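Local atomic coordinates of 30S ribosomal protein S8 (Aquifex aeolicus, PDB entry 3RF2), a protein that binds 16S rRNA very tightly and, as a primary rRNA-binding protein, is thought to coordinate assembly of the platform of the 30S subunit. Residues 23-28 with 94-99; 113-118 with 162-167; 143-148 with 157-162. All blocks are in the same frame, centred on the assembly; numbering follows the deposited sequence.

Interaction 1. Residues 23-28 with 94-99; sequences DFLYVP and IKIYLK
Phe24 takes a chi1 of 69°, which sets CG between its backbone N and carbonyl carbon, while Lys95 has CG anti to its own N; the extended lysine chain beyond carries CE and NZ over one face of the Phe24 ring. CE lies 4.0 Å from Phe24 CG, a CH-pi contact. NZ follows in cation-pi geometry, 4.8 Å from the Phe24 ring centroid and only 12° off the normal. The ammonium is gripped further by Tyr97 OH, at 3.0 Å from Lys95 NZ, and by a salt bridge to Glu60, a residue of the region not found in other S8 sequences. Tyr26 stands alongside the lysine, its CE1 near Lys95 CG, and offers one ring face to Phe24 CD1. Tyr79 of the same region meets both aromatic rings.

The other face is apolar. Ile96 CD1 touches both Leu25 CD1, at 3.8 Å, and Val27 CG2, at 3.7 Å; helices 6-19 and 31-43 pack against this side.

Between the faces the backbones pair regularly. Leu25 with Ile96 and Val27 with Ile94 are the hydrogen-bonded pairs, and the bond from Ile96 N to Leu25 O is 2.8 Å and nearly straight. At the Asp23 end, a water donates to both Asp23 O and Leu98 O, bridging the strands where Leu98 N also bonds Asp23 O. The axes run 147° apart, and strand 46-51 flanks 94-98 on its other edge: an antiparallel three-stranded sheet of order 1-3-2, with two helices on one face, as in the N-terminal alpha/beta domain of S8.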
loop_
_atom_site.group_PDB
_atom_site.type_symbol
_atom_site.label_atom_id
_atom_site.label_comp_id
_atom_site.label_asym_id
_atom_site.label_seq_id
_atom_site.Cartn_x
_atom_site.Cartn_y
_atom_site.Cartn_z
ATOM N N ASP A 23 -5.340 -13.533 0.322
ATOM C CA ASP A 23 -6.466 -12.623 0.446
ATOM C C ASP A 23 -6.062 -11.313 1.098
ATOM O O ASP A 23 -6.632 -10.258 0.814
ATOM C CB ASP A 23 -7.566 -13.295 1.280
ATOM C CG ASP A 23 -8.230 -14.457 0.544
ATOM O OD1 ASP A 23 -8.136 -14.526 -0.709
ATOM O OD2 ASP A 23 -8.860 -15.294 1.220
ATOM N N PHE A 24 -5.078 -11.373 1.985
ATOM C CA PHE A 24 -4.658 -10.181 2.705
ATOM C C PHE A 24 -3.236 -10.274 3.242
ATOM O O PHE A 24 -2.557 -11.280 3.076
ATOM C CB PHE A 24 -5.619 -9.897 3.859
ATOM C CG PHE A 24 -5.541 -10.904 4.968
ATOM C CD1 PHE A 24 -4.535 -10.834 5.914
ATOM C CD2 PHE A 24 -6.469 -11.925 5.063
ATOM C CE1 PHE A 24 -4.459 -11.759 6.931
ATOM C CE2 PHE A 24 -6.399 -12.852 6.079
ATOM C CZ PHE A 24 -5.391 -12.768 7.014
ATOM N N LEU A 25 -2.806 -9.287 3.889
ATOM C CA LEU A 25 -1.505 -9.252 4.534
ATOM C C LEU A 25 -1.478 -8.064 5.472
ATOM O O LEU A 25 -2.294 -7.157 5.354
ATOM C CB LEU A 25 -0.387 -9.129 3.499
ATOM C CG LEU A 25 -0.402 -7.862 2.642
ATOM C CD1 LEU A 25 0.191 -6.686 3.395
ATOM C CD2 LEU A 25 0.328 -8.093 1.331
ATOM N N TYR A 26 -0.601 -7.988 6.471
ATOM C CA TYR A 26 -0.492 -6.885 7.413
ATOM C C TYR A 26 0.794 -6.113 7.170
ATOM O O TYR A 26 1.804 -6.682 6.769
ATOM C CB TYR A 26 -0.493 -7.387 8.859
ATOM C CG TYR A 26 -1.516 -8.449 9.184
ATOM C CD1 TYR A 26 -2.816 -8.110 9.517
ATOM C CD2 TYR A 26 -1.169 -9.790 9.190
ATOM C CE1 TYR A 26 -3.747 -9.077 9.828
ATOM C CE2 TYR A 26 -2.091 -10.764 9.500
ATOM C CZ TYR A 26 -3.379 -10.402 9.818
ATOM O OH TYR A 26 -4.300 -11.373 10.127
ATOM N N VAL A 27 0.751 -4.812 7.424
ATOM C CA VAL A 27 1.976 -4.002 7.405
ATOM C C VAL A 27 2.020 -3.014 8.576
ATOM O O VAL A 27 0.983 -2.629 9.110
ATOM C CB VAL A 27 2.110 -3.206 6.084
ATOM C CG1 VAL A 27 2.223 -4.151 4.905
ATOM C CG2 VAL A 27 0.933 -2.267 5.908
ATOM N N PRO A 28 3.230 -2.599 8.984
ATOM C CA PRO A 28 3.346 -1.600 10.054
ATOM C C PRO A 28 2.684 -0.269 9.713
ATOM O O PRO A 28 2.743 0.175 8.573
ATOM C CB PRO A 28 4.856 -1.413 10.181
ATOM C CG PRO A 28 5.407 -2.760 9.821
ATOM C CD PRO A 28 4.508 -3.281 8.723
ATOM N N ILE A 94 -1.666 -2.348 9.950
ATOM C CA ILE A 94 -2.630 -2.180 8.888
ATOM C C ILE A 94 -2.894 -3.521 8.212
ATOM O O ILE A 94 -1.969 -4.279 7.915
ATOM C CB ILE A 94 -2.175 -1.164 7.873
ATOM C CG1 ILE A 94 -2.301 0.243 8.458
ATOM C CG2 ILE A 94 -3.015 -1.270 6.632
ATOM C CD1 ILE A 94 -1.670 1.312 7.580
ATOM N N LYS A 95 -4.177 -3.820 8.031
ATOM C CA LYS A 95 -4.599 -5.010 7.333
ATOM C C LYS A 95 -4.916 -4.548 5.924
ATOM O O LYS A 95 -5.717 -3.636 5.727
ATOM C CB LYS A 95 -5.843 -5.622 8.000
ATOM C CG LYS A 95 -6.273 -6.968 7.410
ATOM C CD LYS A 95 -7.493 -7.544 8.107
ATOM C CE LYS A 95 -7.816 -8.930 7.585
ATOM N NZ LYS A 95 -8.981 -9.561 8.296
ATOM N N ILE A 96 -4.263 -5.149 4.942
ATOM C CA ILE A 96 -4.548 -4.810 3.554
ATOM C C ILE A 96 -5.286 -5.939 2.854
ATOM O O ILE A 96 -4.811 -7.071 2.854
ATOM C CB ILE A 96 -3.265 -4.508 2.759
ATOM C CG1 ILE A 96 -2.595 -3.235 3.297
ATOM C CG2 ILE A 96 -3.614 -4.384 1.263
ATOM C CD1 ILE A 96 -1.128 -3.108 2.968
ATOM N N TYR A 97 -6.434 -5.629 2.249
ATOM C CA TYR A 97 -7.202 -6.616 1.504
ATOM C C TYR A 97 -6.875 -6.538 0.021
ATOM O O TYR A 97 -7.060 -5.493 -0.606
ATOM C CB TYR A 97 -8.703 -6.391 1.705
ATOM C CG TYR A 97 -9.187 -6.640 3.120
ATOM C CD1 TYR A 97 -9.715 -7.873 3.490
ATOM C CD2 TYR A 97 -9.129 -5.642 4.079
ATOM C CE1 TYR A 97 -10.163 -8.104 4.786
ATOM C CE2 TYR A 97 -9.574 -5.860 5.364
ATOM C CZ TYR A 97 -10.087 -7.091 5.714
ATOM O OH TYR A 97 -10.531 -7.300 6.999
ATOM N N LEU A 98 -6.397 -7.639 -0.545
ATOM C CA LEU A 98 -5.918 -7.626 -1.927
ATOM C C LEU A 98 -7.044 -7.856 -2.907
ATOM O O LEU A 98 -8.032 -8.519 -2.595
ATOM C CB LEU A 98 -4.833 -8.672 -2.136
ATOM C CG LEU A 98 -3.597 -8.532 -1.258
ATOM C CD1 LEU A 98 -2.781 -9.807 -1.279
ATOM C CD2 LEU A 98 -2.753 -7.332 -1.705
ATOM N N LYS A 99 -6.888 -7.301 -4.101
ATOM C CA LYS A 99 -7.908 -7.404 -5.136
ATOM C C LYS A 99 -7.396 -8.249 -6.279
ATOM O O LYS A 99 -6.394 -7.892 -6.894
ATOM C CB LYS A 99 -8.256 -6.034 -5.709
ATOM C CG LYS A 99 -9.351 -6.106 -6.787
ATOM C CD LYS A 99 -9.642 -4.743 -7.413
ATOM C CE LYS A 99 -10.489 -3.862 -6.479
ATOM N NZ LYS A 99 -11.789 -4.505 -6.123
HETATM O O HOH W 1 -9.057 -9.916 -0.644
#

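Interaction 2. Residues 113-118 with 162-167; sequences IVKVSK and EVIAFV
An antiparallel strand pair in the C-terminal beta sheet joins Ile113-Lys115 to the chain's last strand, their axes 157° apart. Val114 and Phe166 form the hydrogen-bonded pair, with Val114 N to Phe166 O and Phe166 N to Val114 O both 3.0 Å. On one face Ile113 CG1 and CD1 lie beside Val167 CG2, and Ile113 also packs on helix 6-19. On the other, Val114 CG2 packs on Phe166 CB; just past the strand, Val116 CG2 comes within 3.5 Å of Phe166 CD1 and its CG1 meets Val163 CG1.

Ile164 and Ala165 both face Ile141, a classic beta bulge, and the regular pairing with 113-115 ends beside it. Beyond Lys115 two successive amides bond to successive carbonyls: Val116 N approaches Ile164 O from 50° above the carbonyl plane, whereas Ser117 N lies almost in line with the C=O of Val163, at 170°.

Ser117 OG, anti to its backbone N, donates to the anti lone pair of Glu162 OE2 at 2.8 Å and is also bonded to Val123 N. Lys115 bends at chi2 and chi4, its CE passing 3.8 Å from Ile164 CG2, and its NZ returns to Ser117 O at 2.7 Å while forming a salt bridge with Asp5.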
loop_
_atom_site.group_PDB
_atom_site.type_symbol
_atom_site.label_atom_id
_atom_site.label_comp_id
_atom_site.label_asym_id
_atom_site.label_seq_id
_atom_site.Cartn_x
_atom_site.Cartn_y
_atom_site.Cartn_z
ATOM N N ILE A 113 4.329 -2.806 -8.814
ATOM C CA ILE A 113 4.354 -1.601 -8.020
ATOM C C ILE A 113 5.789 -1.382 -7.587
ATOM O O ILE A 113 6.390 -2.248 -6.976
ATOM C CB ILE A 113 3.389 -1.699 -6.819
ATOM C CG1 ILE A 113 3.498 -0.465 -5.928
ATOM C CG2 ILE A 113 3.624 -2.948 -6.016
ATOM C CD1 ILE A 113 2.328 -0.330 -4.986
ATOM N N VAL A 114 6.341 -0.226 -7.934
ATOM C CA VAL A 114 7.769 0.005 -7.795
ATOM C C VAL A 114 8.044 1.385 -7.224
ATOM O O VAL A 114 7.445 2.380 -7.648
ATOM C CB VAL A 114 8.480 -0.098 -9.147
ATOM C CG1 VAL A 114 8.271 -1.475 -9.749
ATOM C CG2 VAL A 114 7.946 0.945 -10.071
ATOM N N LYS A 115 8.958 1.434 -6.256
ATOM C CA LYS A 115 9.364 2.687 -5.638
ATOM C C LYS A 115 10.176 3.503 -6.655
ATOM O O LYS A 115 11.006 2.969 -7.366
ATOM C CB LYS A 115 10.180 2.405 -4.374
ATOM C CG LYS A 115 10.529 3.650 -3.546
ATOM C CD LYS A 115 9.581 3.820 -2.367
ATOM C CE LYS A 115 9.492 5.256 -1.910
ATOM N NZ LYS A 115 10.755 5.711 -1.254
ATOM N N VAL A 116 9.915 4.801 -6.703
ATOM C CA VAL A 116 10.658 5.696 -7.571
ATOM C C VAL A 116 11.657 6.479 -6.730
ATOM O O VAL A 116 12.826 6.118 -6.647
ATOM C CB VAL A 116 9.723 6.662 -8.310
ATOM C CG1 VAL A 116 10.518 7.690 -9.084
ATOM C CG2 VAL A 116 8.792 5.893 -9.231
ATOM N N SER A 117 11.186 7.536 -6.082
ATOM C CA SER A 117 12.038 8.324 -5.207
ATOM C C SER A 117 12.607 7.463 -4.086
ATOM O O SER A 117 11.878 6.722 -3.433
ATOM C CB SER A 117 11.257 9.497 -4.621
ATOM O OG SER A 117 12.124 10.540 -4.232
ATOM N N LYS A 118 13.913 7.560 -3.873
ATOM C CA LYS A 118 14.578 6.837 -2.796
ATOM C C LYS A 118 15.618 7.716 -2.113
ATOM O O LYS A 118 15.747 8.898 -2.425
ATOM C CB LYS A 118 15.249 5.567 -3.318
ATOM C CG LYS A 118 14.529 4.894 -4.464
ATOM C CD LYS A 118 15.481 4.008 -5.247
ATOM C CE LYS A 118 14.821 2.705 -5.655
ATOM N NZ LYS A 118 15.820 1.625 -5.853
ATOM N N GLU A 162 6.861 14.938 -4.998
ATOM C CA GLU A 162 7.782 13.822 -4.998
ATOM C C GLU A 162 7.111 12.585 -5.581
ATOM O O GLU A 162 5.985 12.248 -5.223
ATOM C CB GLU A 162 8.276 13.545 -3.585
ATOM C CG GLU A 162 9.348 12.467 -3.509
ATOM C CD GLU A 162 9.838 12.240 -2.089
ATOM O OE1 GLU A 162 9.108 12.631 -1.148
ATOM O OE2 GLU A 162 10.947 11.679 -1.917
ATOM N N VAL A 163 7.804 11.911 -6.489
ATOM C CA VAL A 163 7.238 10.730 -7.112
ATOM C C VAL A 163 7.584 9.520 -6.281
ATOM O O VAL A 163 8.709 9.011 -6.336
ATOM C CB VAL A 163 7.755 10.505 -8.534
ATOM C CG1 VAL A 163 7.008 9.342 -9.179
ATOM C CG2 VAL A 163 7.624 11.787 -9.373
ATOM N N ILE A 164 6.603 9.051 -5.518
ATOM C CA ILE A 164 6.825 7.927 -4.623
ATOM C C ILE A 164 6.876 6.594 -5.344
ATOM O O ILE A 164 7.679 5.731 -4.979
ATOM C CB ILE A 164 5.747 7.865 -3.512
ATOM C CG1 ILE A 164 5.743 9.156 -2.703
ATOM C CG2 ILE A 164 5.999 6.685 -2.590
ATOM C CD1 ILE A 164 4.671 9.188 -1.649
ATOM N N ALA A 165 6.029 6.415 -6.365
ATOM C CA ALA A 165 5.891 5.085 -6.957
ATOM C C ALA A 165 5.191 5.075 -8.315
ATOM O O ALA A 165 4.402 5.962 -8.626
ATOM C CB ALA A 165 5.115 4.173 -5.973
ATOM N N PHE A 166 5.472 4.039 -9.097
ATOM C CA PHE A 166 4.700 3.709 -10.290
ATOM C C PHE A 166 3.881 2.458 -10.001
ATOM O O PHE A 166 4.378 1.515 -9.412
ATOM C CB PHE A 166 5.624 3.406 -11.470
ATOM C CG PHE A 166 6.185 4.627 -12.140
ATOM C CD1 PHE A 166 6.116 5.868 -11.531
ATOM C CD2 PHE A 166 6.762 4.531 -13.403
ATOM C CE1 PHE A 166 6.618 6.998 -12.165
ATOM C CE2 PHE A 166 7.271 5.649 -14.036
ATOM C CZ PHE A 166 7.198 6.888 -13.410
ATOM N N VAL A 167 2.625 2.447 -10.427
ATOM C CA VAL A 167 1.784 1.279 -10.226
ATOM C C VAL A 167 1.038 1.015 -11.507
ATOM O O VAL A 167 0.559 1.961 -12.143
ATOM C CB VAL A 167 0.755 1.517 -9.120
ATOM C CG1 VAL A 167 0.008 0.201 -8.769
ATOM C CG2 VAL A 167 1.409 2.134 -7.908
#

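Interaction 3. Residues 143-148 with 157-162; sequences STDAGV and MRKGGE
Ser143 and Glu162 make the tight end of this contact, a hydrogen-bonded antiparallel pair in the C-terminal sheet, from which the chain leaves through a turn, the short strand 149-150 and helix 151-156 before returning. Ser143 N bonds Glu162 O at 2.7 Å, with the donor in the carbonyl plane; Glu162 N answers to Ser143 O at 2.9 Å, tilted 30° from that plane. The closeness continues to Gly161, whose CA is 3.2 Å from Ser143 O. A side chain on Gly161 would point at the neighbouring strand and clash with that same oxygen, and the backbone angles would also jam it against the carbonyl O of Gly160, so the glycine lets the backbones approach.

Thr144 marks the transition. Its chi1 of 85° places OG1 between the backbone N and the carbonyl carbon, where it accepts from Ala146 N at 2.6 Å, forming an ST turn. The same hydroxyl donates to a lone pair of Gly147 O, which also receives Thr144 N, while CB and CG2 rest against Gly160 O. A valine in place of Thr144 would probably leave Ala146 N without this acceptor and Gly147 O without one of its two donors, making the turn less rigid.

Past this point the contact thins toward solvent and no backbone bonds join the two segments. Arg158, with positive phi, is the C-prime residue of a Schellman motif ending helix 151-156, and Lys159 emerges from it toward the turn. Asp145 and Lys159 side chains cross at about a right angle. Asp145 OD1 lies 3.5 Å from Lys159 NZ, a long salt bridge, and equally near CD and CE. Ala146 CB touches that aliphatic chain too, and it meets the end of Met157, with Met157 CE 3.8 Å from Ala146 CB.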
loop_
_atom_site.group_PDB
_atom_site.type_symbol
_atom_site.label_atom_id
_atom_site.label_comp_id
_atom_site.label_asym_id
_atom_site.label_seq_id
_atom_site.Cartn_x
_atom_site.Cartn_y
_atom_site.Cartn_z
ATOM N N SER A 143 3.675 12.672 -3.835
ATOM C CA SER A 143 3.475 13.454 -2.623
ATOM C C SER A 143 3.544 14.942 -2.937
ATOM O O SER A 143 4.618 15.468 -3.232
ATOM C CB SER A 143 4.528 13.092 -1.579
ATOM O OG SER A 143 4.391 13.904 -0.427
ATOM N N THR A 144 2.394 15.610 -2.883
ATOM C CA THR A 144 2.313 17.017 -3.223
ATOM C C THR A 144 2.134 17.847 -1.963
ATOM O O THR A 144 2.005 17.305 -0.864
ATOM C CB THR A 144 1.105 17.315 -4.125
ATOM O OG1 THR A 144 -0.057 17.506 -3.309
ATOM C CG2 THR A 144 0.859 16.181 -5.097
ATOM N N ASP A 145 2.119 19.165 -2.110
ATOM C CA ASP A 145 1.891 20.001 -0.939
ATOM C C ASP A 145 0.390 20.052 -0.631
ATOM O O ASP A 145 -0.059 20.802 0.236
ATOM C CB ASP A 145 2.479 21.408 -1.124
ATOM C CG ASP A 145 1.738 22.233 -2.170
ATOM O OD1 ASP A 145 0.703 21.772 -2.701
ATOM O OD2 ASP A 145 2.187 23.364 -2.449
ATOM N N ALA A 146 -0.376 19.248 -1.360
ATOM C CA ALA A 146 -1.813 19.157 -1.146
ATOM C C ALA A 146 -2.237 17.731 -0.806
ATOM O O ALA A 146 -3.418 17.392 -0.873
ATOM C CB ALA A 146 -2.558 19.662 -2.368
ATOM N N GLY A 147 -1.270 16.900 -0.434
ATOM C CA GLY A 147 -1.546 15.510 -0.121
ATOM C C GLY A 147 -1.037 14.539 -1.180
ATOM O O GLY A 147 -0.501 14.941 -2.217
ATOM N N VAL A 148 -1.215 13.250 -0.895
ATOM C CA VAL A 148 -0.695 12.162 -1.705
ATOM C C VAL A 148 -1.782 11.763 -2.681
ATOM O O VAL A 148 -2.905 11.499 -2.263
ATOM C CB VAL A 148 -0.335 10.962 -0.804
ATOM C CG1 VAL A 148 0.110 9.764 -1.624
ATOM C CG2 VAL A 148 0.752 11.356 0.193
ATOM N N MET A 157 -4.784 19.396 -10.629
ATOM C CA MET A 157 -4.603 20.414 -9.605
ATOM C C MET A 157 -3.420 21.340 -9.907
ATOM O O MET A 157 -3.059 22.193 -9.091
ATOM C CB MET A 157 -4.421 19.759 -8.237
ATOM C CG MET A 157 -5.656 19.019 -7.743
ATOM S SD MET A 157 -5.532 18.522 -6.006
ATOM C CE MET A 157 -5.071 20.064 -5.222
ATOM N N ARG A 158 -2.823 21.176 -11.084
ATOM C CA ARG A 158 -1.669 21.980 -11.461
ATOM C C ARG A 158 -0.623 21.973 -10.351
ATOM O O ARG A 158 -0.206 23.024 -9.869
ATOM C CB ARG A 158 -2.092 23.415 -11.784
ATOM C CG ARG A 158 -2.483 23.643 -13.241
ATOM C CD ARG A 158 -3.871 24.257 -13.353
ATOM N NE ARG A 158 -4.048 25.367 -12.421
ATOM C CZ ARG A 158 -5.199 25.670 -11.828
ATOM N NH1 ARG A 158 -6.286 24.946 -12.064
ATOM N NH2 ARG A 158 -5.263 26.697 -10.994
ATOM N N LYS A 159 -0.201 20.782 -9.943
ATOM C CA LYS A 159 0.789 20.675 -8.889
ATOM C C LYS A 159 1.940 19.732 -9.231
ATOM O O LYS A 159 1.823 18.871 -10.108
ATOM C CB LYS A 159 0.126 20.269 -7.573
ATOM C CG LYS A 159 -0.783 21.354 -7.017
ATOM C CD LYS A 159 -1.175 21.094 -5.573
ATOM C CE LYS A 159 -1.944 22.280 -5.004
ATOM N NZ LYS A 159 -1.166 23.550 -5.129
ATOM N N GLY A 160 3.057 19.929 -8.534
ATOM C CA GLY A 160 4.189 19.032 -8.608
ATOM C C GLY A 160 4.349 18.296 -7.297
ATOM O O GLY A 160 3.508 18.411 -6.403
ATOM N N GLY A 161 5.422 17.528 -7.171
ATOM C CA GLY A 161 5.622 16.757 -5.964
ATOM C C GLY A 161 6.634 15.646 -6.098
ATOM O O GLY A 161 7.199 15.422 -7.171
ATOM N N GLU A 162 6.861 14.938 -4.998
ATOM C CA GLU A 162 7.782 13.822 -4.998
ATOM C C GLU A 162 7.111 12.585 -5.581
ATOM O O GLU A 162 5.985 12.248 -5.223
ATOM C CB GLU A 162 8.276 13.545 -3.585
ATOM C CG GLU A 162 9.348 12.467 -3.509
ATOM C CD GLU A 162 9.838 12.240 -2.089
ATOM O OE1 GLU A 162 9.108 12.631 -1.148
ATOM O OE2 GLU A 162 10.947 11.679 -1.917
#

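How the interactions relate
Along the chain, interaction 1 closes before interaction 2 opens, and interaction 3 is nested inside the loop that interaction 2 closes. Interaction 1 belongs to the three-stranded sheet; its centre is about 19 Å from that of interaction 2 and 26 Å from that of interaction 3, with no touching atoms. Interactions 2 and 3 lie in the other sheet, centres about 14 Å apart, and use opposite edges of strand 161-167: 113-115 on one, 139-144 on the other. Glu162 is common to both, and Ile164 CD1 packs on Ser143 CB. Helix 6-19 touches side chains of interactions 1 and 2, linking the two sheets of this rRNA-binding protein.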